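Local coordinates for DUF4627 domain-containing protein (Bacteroides thetaiotaomicron, PDB 3SEE) that is of unknown function but has a galactose-binding-like fold and probably binds sugars, at residues E15-E20 with V212-V217; F37-E42 with K78-Q83; T129-R134 with Y166-V171. All coordinates share one frame; numbering follows the deposited sequence.

Interaction 1: residues E15-E20 with V212-V217; sequences EKFATE and VEISDV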
# COMPACT_ATOMS: atom_id res chain seq x y z
N GLU A 15 11.74 -5.92 -7.67
CA GLU A 15 11.01 -6.50 -6.55
C GLU A 15 11.84 -6.73 -5.31
O GLU A 15 11.30 -6.82 -4.23
CB GLU A 15 10.36 -7.80 -7.00
CG GLU A 15 11.28 -8.96 -7.27
CD GLU A 15 12.10 -8.91 -8.54
OE1 GLU A 15 11.91 -8.05 -9.45
OE2 GLU A 15 12.96 -9.84 -8.62
N LYS A 16 13.15 -6.81 -5.48
CA LYS A 16 14.05 -6.99 -4.35
C LYS A 16 14.89 -5.75 -4.08
O LYS A 16 15.82 -5.79 -3.27
CB LYS A 16 14.93 -8.23 -4.55
CG LYS A 16 14.14 -9.52 -4.35
CD LYS A 16 14.95 -10.73 -4.69
CE LYS A 16 14.22 -12.01 -4.40
NZ LYS A 16 12.98 -12.19 -5.22
N PHE A 17 14.54 -4.64 -4.71
CA PHE A 17 15.25 -3.37 -4.47
C PHE A 17 16.72 -3.49 -4.81
O PHE A 17 17.54 -2.78 -4.28
CB PHE A 17 14.99 -2.85 -3.07
CG PHE A 17 13.53 -2.70 -2.78
CD1 PHE A 17 12.80 -1.64 -3.29
CD2 PHE A 17 12.86 -3.65 -2.04
CE1 PHE A 17 11.44 -1.53 -3.08
CE2 PHE A 17 11.49 -3.55 -1.84
CZ PHE A 17 10.79 -2.49 -2.36
N ALA A 18 17.05 -4.38 -5.74
CA ALA A 18 18.44 -4.48 -6.18
C ALA A 18 18.95 -3.21 -6.83
O ALA A 18 20.15 -2.91 -6.75
CB ALA A 18 18.61 -5.67 -7.12
N THR A 19 18.06 -2.46 -7.48
CA THR A 19 18.34 -1.13 -8.00
C THR A 19 17.92 -0.09 -6.95
O THR A 19 16.78 -0.13 -6.45
CB THR A 19 17.55 -0.91 -9.33
OG1 THR A 19 18.01 -1.90 -10.27
CG2 THR A 19 17.79 0.48 -9.90
N GLU A 20 18.81 0.84 -6.62
CA GLU A 20 18.53 1.89 -5.66
C GLU A 20 17.30 2.70 -6.08
O GLU A 20 17.13 3.05 -7.26
CB GLU A 20 19.76 2.81 -5.52
CG GLU A 20 19.56 3.94 -4.52
CD GLU A 20 20.83 4.74 -4.23
OE1 GLU A 20 21.83 4.53 -4.93
OE2 GLU A 20 20.82 5.54 -3.28
N VAL A 212 9.94 0.49 9.97
CA VAL A 212 9.63 -0.74 9.22
C VAL A 212 10.49 -0.79 7.97
O VAL A 212 10.59 0.21 7.25
CB VAL A 212 8.12 -0.80 8.87
CG1 VAL A 212 7.78 -2.03 8.05
CG2 VAL A 212 7.25 -0.75 10.14
N GLU A 213 11.08 -1.94 7.71
CA GLU A 213 11.84 -2.19 6.49
C GLU A 213 11.10 -3.22 5.63
O GLU A 213 10.48 -4.13 6.17
CB GLU A 213 13.22 -2.68 6.86
CG GLU A 213 14.01 -1.67 7.66
CD GLU A 213 15.21 -2.29 8.33
OE1 GLU A 213 16.28 -2.35 7.72
OE2 GLU A 213 15.06 -2.73 9.49
N ILE A 214 11.16 -3.01 4.32
CA ILE A 214 10.38 -3.76 3.35
C ILE A 214 11.29 -4.32 2.28
O ILE A 214 12.14 -3.60 1.74
CB ILE A 214 9.36 -2.80 2.68
CG1 ILE A 214 8.30 -2.36 3.69
CG2 ILE A 214 8.70 -3.45 1.45
CD1 ILE A 214 7.86 -0.95 3.49
N SER A 215 11.12 -5.60 1.96
CA SER A 215 11.88 -6.20 0.88
C SER A 215 11.11 -7.32 0.18
O SER A 215 10.17 -7.86 0.75
CB SER A 215 13.24 -6.70 1.38
OG SER A 215 14.10 -6.99 0.28
N ASP A 216 11.49 -7.65 -1.05
CA ASP A 216 11.05 -8.84 -1.80
C ASP A 216 9.53 -8.89 -1.96
O ASP A 216 8.81 -9.70 -1.37
CB ASP A 216 11.58 -10.11 -1.18
CG ASP A 216 11.29 -11.32 -2.03
OD1 ASP A 216 11.20 -11.14 -3.28
OD2 ASP A 216 11.16 -12.42 -1.44
N VAL A 217 9.05 -8.00 -2.81
CA VAL A 217 7.63 -7.80 -3.02
C VAL A 217 7.13 -8.52 -4.26
O VAL A 217 7.72 -8.39 -5.34
CB VAL A 217 7.31 -6.30 -3.17
CG1 VAL A 217 5.80 -6.08 -3.27
CG2 VAL A 217 7.95 -5.47 -2.03
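Phe-17 of the loop 15-20 brings the CD2-CE2 side of its ring rim up to the backbone of the strand segment 212-217. CB points toward the strand, and a chi1 of -55° puts CG anti to the carbonyl carbon, beside the backbone N. CE2 makes the nearest approach, 3.6 Å from Ile-214 O. The same atom lies 3.8 Å from Ser-215 CA, which sits at the ring edge, and 4.0 Å from the methyl Val-217 CG2. At the tip, CZ has the same methyl as its neighbour across the contact. An alanine in place of Phe-17 would probably open a gap beside Ser-215 and Val-217 and leave the loop held to the strand here chiefly by its polar contacts. Those begin at Glu-15, whose O takes a bond from Val-217 N at 2.9 Å, close to straight at 162°; the same oxygen meets Asp-216 CA at 3.2 Å in a CA-H...O contact. Farther out, Lys-16 and Asp-216 run side by side, and Lys-16 NZ closes a salt bridge to Asp-216 OD1 at 2.8 Å, approaching from above the carboxylate plane. Both residues have a second deposited conformer, so the bridge holds for the conformers described and its permanence is doubtful. Ser-215 OG turns instead to Asn-61 O. In the wider fold, Phe-17 also touches Asn-61 and Met-63 of strand 61-66, meets the ring of Trp-36, and reaches Leu-81 on strand 79-85, while its O accepts from Trp-51 NE1. The loop ahead of strand 24-25 thus sits at the margin of the beta sandwich, inserting one aromatic side chain between strand 211-221 and the strands of the facing sheet.

Interaction 2: residues F37-E42 with K78-Q83; sequences FIMNNE and KAFLGQ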
# COMPACT_ATOMS: atom_id res chain seq x y z
N PHE A 37 8.27 4.41 -6.31
CA PHE A 37 8.33 5.81 -5.95
C PHE A 37 8.17 5.99 -4.46
O PHE A 37 7.57 5.16 -3.77
CB PHE A 37 7.31 6.65 -6.75
CG PHE A 37 5.88 6.32 -6.49
CD1 PHE A 37 5.21 6.89 -5.43
CD2 PHE A 37 5.18 5.48 -7.32
CE1 PHE A 37 3.85 6.62 -5.22
CE2 PHE A 37 3.84 5.21 -7.12
CZ PHE A 37 3.17 5.79 -6.08
N ILE A 38 8.70 7.10 -3.98
CA ILE A 38 8.56 7.52 -2.60
C ILE A 38 7.55 8.63 -2.52
O ILE A 38 7.70 9.67 -3.18
CB ILE A 38 9.90 7.98 -2.02
CG1 ILE A 38 10.90 6.83 -2.05
CG2 ILE A 38 9.70 8.56 -0.62
CD1 ILE A 38 12.37 7.28 -1.89
N MSE A 39 6.48 8.42 -1.76
CA MSE A 39 5.56 9.49 -1.37
C MSE A 39 5.86 9.89 0.06
O MSE A 39 5.82 9.06 0.96
CB MSE A 39 4.09 9.05 -1.49
CG MSE A 39 3.45 9.43 -2.81
SE MSE A 39 3.00 11.30 -2.97
CE MSE A 39 1.40 11.20 -1.95
N ASN A 40 6.20 11.16 0.26
CA ASN A 40 6.37 11.72 1.58
C ASN A 40 5.94 13.16 1.54
O ASN A 40 6.74 14.08 1.33
CB ASN A 40 7.81 11.58 2.08
CG ASN A 40 7.99 12.04 3.49
OD1 ASN A 40 7.05 12.55 4.12
ND2 ASN A 40 9.21 11.89 4.00
N ASN A 41 4.64 13.36 1.70
CA ASN A 41 4.02 14.66 1.82
C ASN A 41 3.70 15.01 3.26
O ASN A 41 3.05 16.01 3.51
CB ASN A 41 2.78 14.81 0.92
CG ASN A 41 3.11 14.82 -0.55
OD1 ASN A 41 4.24 15.10 -0.97
ND2 ASN A 41 2.09 14.53 -1.37
N GLU A 42 4.16 14.21 4.22
CA GLU A 42 4.13 14.63 5.61
C GLU A 42 5.07 15.83 5.77
O GLU A 42 6.01 16.01 4.99
CB GLU A 42 4.54 13.49 6.55
CG GLU A 42 3.54 12.34 6.62
CD GLU A 42 2.34 12.64 7.49
OE1 GLU A 42 2.49 13.39 8.47
OE2 GLU A 42 1.29 12.03 7.26
N LYS A 78 -0.38 10.38 2.45
CA LYS A 78 0.80 11.25 2.44
C LYS A 78 2.13 10.53 2.40
O LYS A 78 3.05 11.04 1.78
CB LYS A 78 0.81 12.19 3.64
CG LYS A 78 -0.36 13.16 3.68
CD LYS A 78 -0.19 14.16 4.82
CE LYS A 78 -1.43 14.98 4.99
NZ LYS A 78 -1.23 15.94 6.14
N ALA A 79 2.28 9.39 3.09
CA ALA A 79 3.61 8.77 3.24
C ALA A 79 3.52 7.27 2.98
O ALA A 79 2.92 6.52 3.77
CB ALA A 79 4.17 9.04 4.63
N PHE A 80 4.15 6.82 1.91
CA PHE A 80 4.14 5.42 1.55
C PHE A 80 5.16 5.13 0.46
O PHE A 80 5.61 6.04 -0.23
CB PHE A 80 2.73 4.93 1.13
CG PHE A 80 2.09 5.70 0.03
CD1 PHE A 80 1.28 6.80 0.29
CD2 PHE A 80 2.21 5.28 -1.28
CE1 PHE A 80 0.64 7.47 -0.75
CE2 PHE A 80 1.57 5.97 -2.31
CZ PHE A 80 0.78 7.04 -2.04
N LEU A 81 5.50 3.85 0.33
CA LEU A 81 6.23 3.31 -0.79
C LEU A 81 5.23 2.85 -1.84
O LEU A 81 4.33 2.10 -1.51
CB LEU A 81 7.06 2.14 -0.28
CG LEU A 81 7.80 1.32 -1.33
CD1 LEU A 81 8.91 2.13 -1.99
CD2 LEU A 81 8.31 0.00 -0.74
N GLY A 82 5.39 3.33 -3.06
CA GLY A 82 4.41 3.02 -4.09
C GLY A 82 4.98 2.44 -5.37
O GLY A 82 6.15 2.66 -5.70
N GLN A 83 4.16 1.69 -6.11
CA GLN A 83 4.50 1.32 -7.48
C GLN A 83 3.25 1.32 -8.32
O GLN A 83 2.28 0.61 -8.01
CB GLN A 83 5.22 -0.03 -7.55
CG GLN A 83 5.63 -0.36 -8.99
CD GLN A 83 6.66 -1.45 -9.18
OE1 GLN A 83 6.51 -2.23 -10.11
NE2 GLN A 83 7.71 -1.51 -8.35
O HOH W 1 1.59 17.64 5.11
O HOH W 2 -0.64 13.70 8.53
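Phe-37 folds its ring over Gly-82 on the neighbouring antiparallel strand, with Gly-82 CA 3.7 Å from the ring centroid and displaced toward the rim. Its chi1 of 64° sets CG between the backbone N and the carbonyl carbon; the ring then lies over Gly-82. Any CB on Gly-82 would run into Phe-37 CZ, so the missing side chain is what allows this close cover. Phe-80 comes next on the same face of the sheet, its CE2 3.8 Å from Phe-37 CE1. The selenomethionine Met-39 lies alongside Phe-80, with Met-39 CB over the centre of that ring at 3.8 Å and CG 3.7 Å from Phe-80 CZ. Paired backbone bonds join Phe-37 to Gly-82 and Met-39 to Phe-80, and Asn-41 N to Lys-78 O at 2.8 Å continues the ladder into the turn. Beyond it, Glu-42 crosses the Lys-78 chain at about a right angle, OE2 lying 3.6 Å from Lys-78 CD. That carboxylate oxygen is bonded to Ser-75 N and to a water, which also makes a weak link to Lys-78 NZ. Asn-40, on the opposite face, gives ND2 to Thr-47 O, next to the bound sodium ion. Chemically the contact divides in two: a buried row of aromatic and apolar side chains along the strands, and a hydrated end where the opposite charges are likely to attract through water without touching.

Interaction 3: residues T129-R134 with Y166-V171; sequences TFFMRR and YDMGQV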
# COMPACT_ATOMS: atom_id res chain seq x y z
N THR A 129 -11.01 5.20 -4.93
CA THR A 129 -11.40 3.89 -5.43
C THR A 129 -10.30 2.88 -5.19
O THR A 129 -9.17 3.10 -5.61
CB THR A 129 -11.67 3.96 -6.95
OG1 THR A 129 -12.51 5.09 -7.25
CG2 THR A 129 -12.29 2.70 -7.47
N PHE A 130 -10.61 1.80 -4.49
CA PHE A 130 -9.61 0.81 -4.07
C PHE A 130 -10.08 -0.59 -4.45
O PHE A 130 -11.27 -0.87 -4.33
CB PHE A 130 -9.44 0.81 -2.55
CG PHE A 130 -9.09 2.14 -1.93
CD1 PHE A 130 -10.07 3.06 -1.59
CD2 PHE A 130 -7.78 2.44 -1.61
CE1 PHE A 130 -9.74 4.25 -0.94
CE2 PHE A 130 -7.45 3.61 -0.97
CZ PHE A 130 -8.42 4.51 -0.66
N PHE A 131 -9.16 -1.50 -4.75
CA PHE A 131 -9.54 -2.91 -4.78
C PHE A 131 -9.85 -3.43 -3.37
O PHE A 131 -9.22 -3.01 -2.39
CB PHE A 131 -8.46 -3.75 -5.41
CG PHE A 131 -8.23 -3.46 -6.86
CD1 PHE A 131 -9.26 -3.60 -7.77
CD2 PHE A 131 -7.00 -3.02 -7.34
CE1 PHE A 131 -9.05 -3.33 -9.12
CE2 PHE A 131 -6.79 -2.75 -8.67
CZ PHE A 131 -7.81 -2.91 -9.57
N MSE A 132 -10.83 -4.30 -3.27
CA MSE A 132 -11.26 -4.83 -1.99
C MSE A 132 -10.34 -5.93 -1.50
O MSE A 132 -10.05 -6.89 -2.21
CB MSE A 132 -12.67 -5.38 -2.12
CG MSE A 132 -13.31 -5.69 -0.76
SE MSE A 132 -14.99 -6.66 -0.94
CE MSE A 132 -14.27 -8.47 -0.95
N ARG A 133 -9.93 -5.84 -0.24
CA ARG A 133 -9.21 -6.96 0.31
C ARG A 133 -10.20 -8.16 0.40
O ARG A 133 -11.38 -8.04 0.74
CB ARG A 133 -8.47 -6.61 1.60
CG ARG A 133 -9.34 -6.33 2.79
CD ARG A 133 -8.54 -5.87 4.02
NE ARG A 133 -9.50 -5.48 5.02
CZ ARG A 133 -10.14 -6.33 5.82
NH1 ARG A 133 -9.90 -7.63 5.77
NH2 ARG A 133 -11.02 -5.85 6.67
N ARG A 134 -9.72 -9.31 -0.00
CA ARG A 134 -10.60 -10.43 -0.24
C ARG A 134 -11.39 -10.87 0.97
O ARG A 134 -12.55 -11.26 0.85
CB ARG A 134 -9.78 -11.58 -0.79
CG ARG A 134 -10.51 -12.55 -1.48
CD ARG A 134 -9.64 -13.36 -2.42
NE ARG A 134 -10.60 -14.25 -3.00
CZ ARG A 134 -10.60 -15.56 -2.85
NH1 ARG A 134 -9.66 -16.16 -2.15
NH2 ARG A 134 -11.50 -16.26 -3.48
N TYR A 166 -6.22 -9.80 -2.57
CA TYR A 166 -7.15 -8.79 -3.04
C TYR A 166 -8.04 -9.38 -4.13
O TYR A 166 -7.61 -10.28 -4.88
CB TYR A 166 -6.39 -7.54 -3.59
CG TYR A 166 -5.99 -6.60 -2.46
CD1 TYR A 166 -4.79 -6.74 -1.80
CD2 TYR A 166 -6.86 -5.62 -2.02
CE1 TYR A 166 -4.49 -5.90 -0.72
CE2 TYR A 166 -6.58 -4.82 -0.95
CZ TYR A 166 -5.38 -4.94 -0.30
OH TYR A 166 -5.04 -4.17 0.80
N ASP A 167 -9.25 -8.84 -4.25
CA ASP A 167 -10.16 -9.20 -5.34
C ASP A 167 -10.23 -8.00 -6.29
O ASP A 167 -10.88 -7.01 -6.00
CB ASP A 167 -11.54 -9.54 -4.79
CG ASP A 167 -12.46 -10.12 -5.84
OD1 ASP A 167 -12.12 -10.06 -7.04
OD2 ASP A 167 -13.53 -10.66 -5.44
N MSE A 168 -9.52 -8.10 -7.41
CA MSE A 168 -9.57 -7.03 -8.40
C MSE A 168 -10.95 -6.95 -9.08
O MSE A 168 -11.23 -5.96 -9.77
CB MSE A 168 -8.45 -7.20 -9.43
CG MSE A 168 -7.11 -6.62 -9.02
SE MSE A 168 -6.57 -7.08 -7.20
CE MSE A 168 -4.81 -6.42 -7.41
N GLY A 169 -11.78 -7.97 -8.90
CA GLY A 169 -13.15 -7.93 -9.30
C GLY A 169 -14.12 -7.17 -8.41
O GLY A 169 -15.32 -7.08 -8.74
N GLN A 170 -13.65 -6.62 -7.27
CA GLN A 170 -14.48 -5.79 -6.43
C GLN A 170 -13.72 -4.56 -6.00
O GLN A 170 -12.52 -4.60 -5.74
CB GLN A 170 -14.98 -6.55 -5.19
CG GLN A 170 -15.77 -7.80 -5.53
CD GLN A 170 -16.27 -8.50 -4.31
OE1 GLN A 170 -15.71 -9.54 -3.89
NE2 GLN A 170 -17.31 -7.95 -3.75
N VAL A 171 -14.43 -3.45 -5.94
CA VAL A 171 -13.88 -2.19 -5.49
C VAL A 171 -14.69 -1.66 -4.32
O VAL A 171 -15.88 -1.96 -4.17
CB VAL A 171 -13.76 -1.14 -6.62
CG1 VAL A 171 -12.67 -1.51 -7.62
CG2 VAL A 171 -15.12 -0.93 -7.32
O HOH W 3 -12.99 -12.65 -3.64
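Met-168, a selenomethionine at the corner of the chain, sets its side chain against the flat face of Phe-131. Its CG is the bump, directly over the ring centre at 3.6 Å from the centroid and only 4° off the normal. A bend at chi2 (46°) then brings SE back over the same face, 4.3 Å from the centroid, in a Met-aromatic contact. Gln-170 O lies at the edge of that ring, and Val-171 CG1 comes to 4.0 Å from Phe-131 CD1. Val-171 also fits its CB against Phe-130 O at 3.4 Å, with Thr-129 CG2 beyond. At the other end Tyr-166 slides the rim of its ring along the strand: CE2 fills the hollow between Phe-131 O and Arg-133 CB, 3.6 Å from the latter. Between these two fittings Met-132 clasps both arms of the corner, its N giving a bond to Gln-170 O at 3.0 Å and its O accepting from Asp-167 N at 2.9 Å. The corner is a type I turn from Asp-167 to Gln-170, and Asp-167 OD1 takes Gly-169 N in an Asx turn. Outside, a water bridges Arg-134 NE and Asp-167 OD2. Strand 130-133 therefore lies between 160-167 and 170-172, one following the other around the turn. Tyr-166 reaches Val-111 and Phe-131 reaches Ile-113, both on strand 108-115 of the other sheet; helix 194-197 packs on Phe-131 and Val-171, and strand 186-188 borders Met-132 and Gln-170.

Overall arrangement
From the N terminus, the loop 15-20 opens interaction 1, which closes only when strand 211-221 arrives near the C terminus; the other two contacts are nested inside that long loop. Interaction 2 comes first, joining strands 36-40 and 79-85 in the mixed sheet, and is complete before interaction 3 starts at 129-134, so these two stand in series. Interactions 1 and 3 both reach the antiparallel sheet, on opposite sides of the chain's centre, their own centres about 24 Å apart. Interactions 1 and 2 touch directly where Leu-81 CD2, on the mixed sheet, takes Phe-17 from the N-terminal loop and Ile-214 CG2, at 4.1 Å, from the antiparallel sheet of the galactose-binding domain-like sandwich.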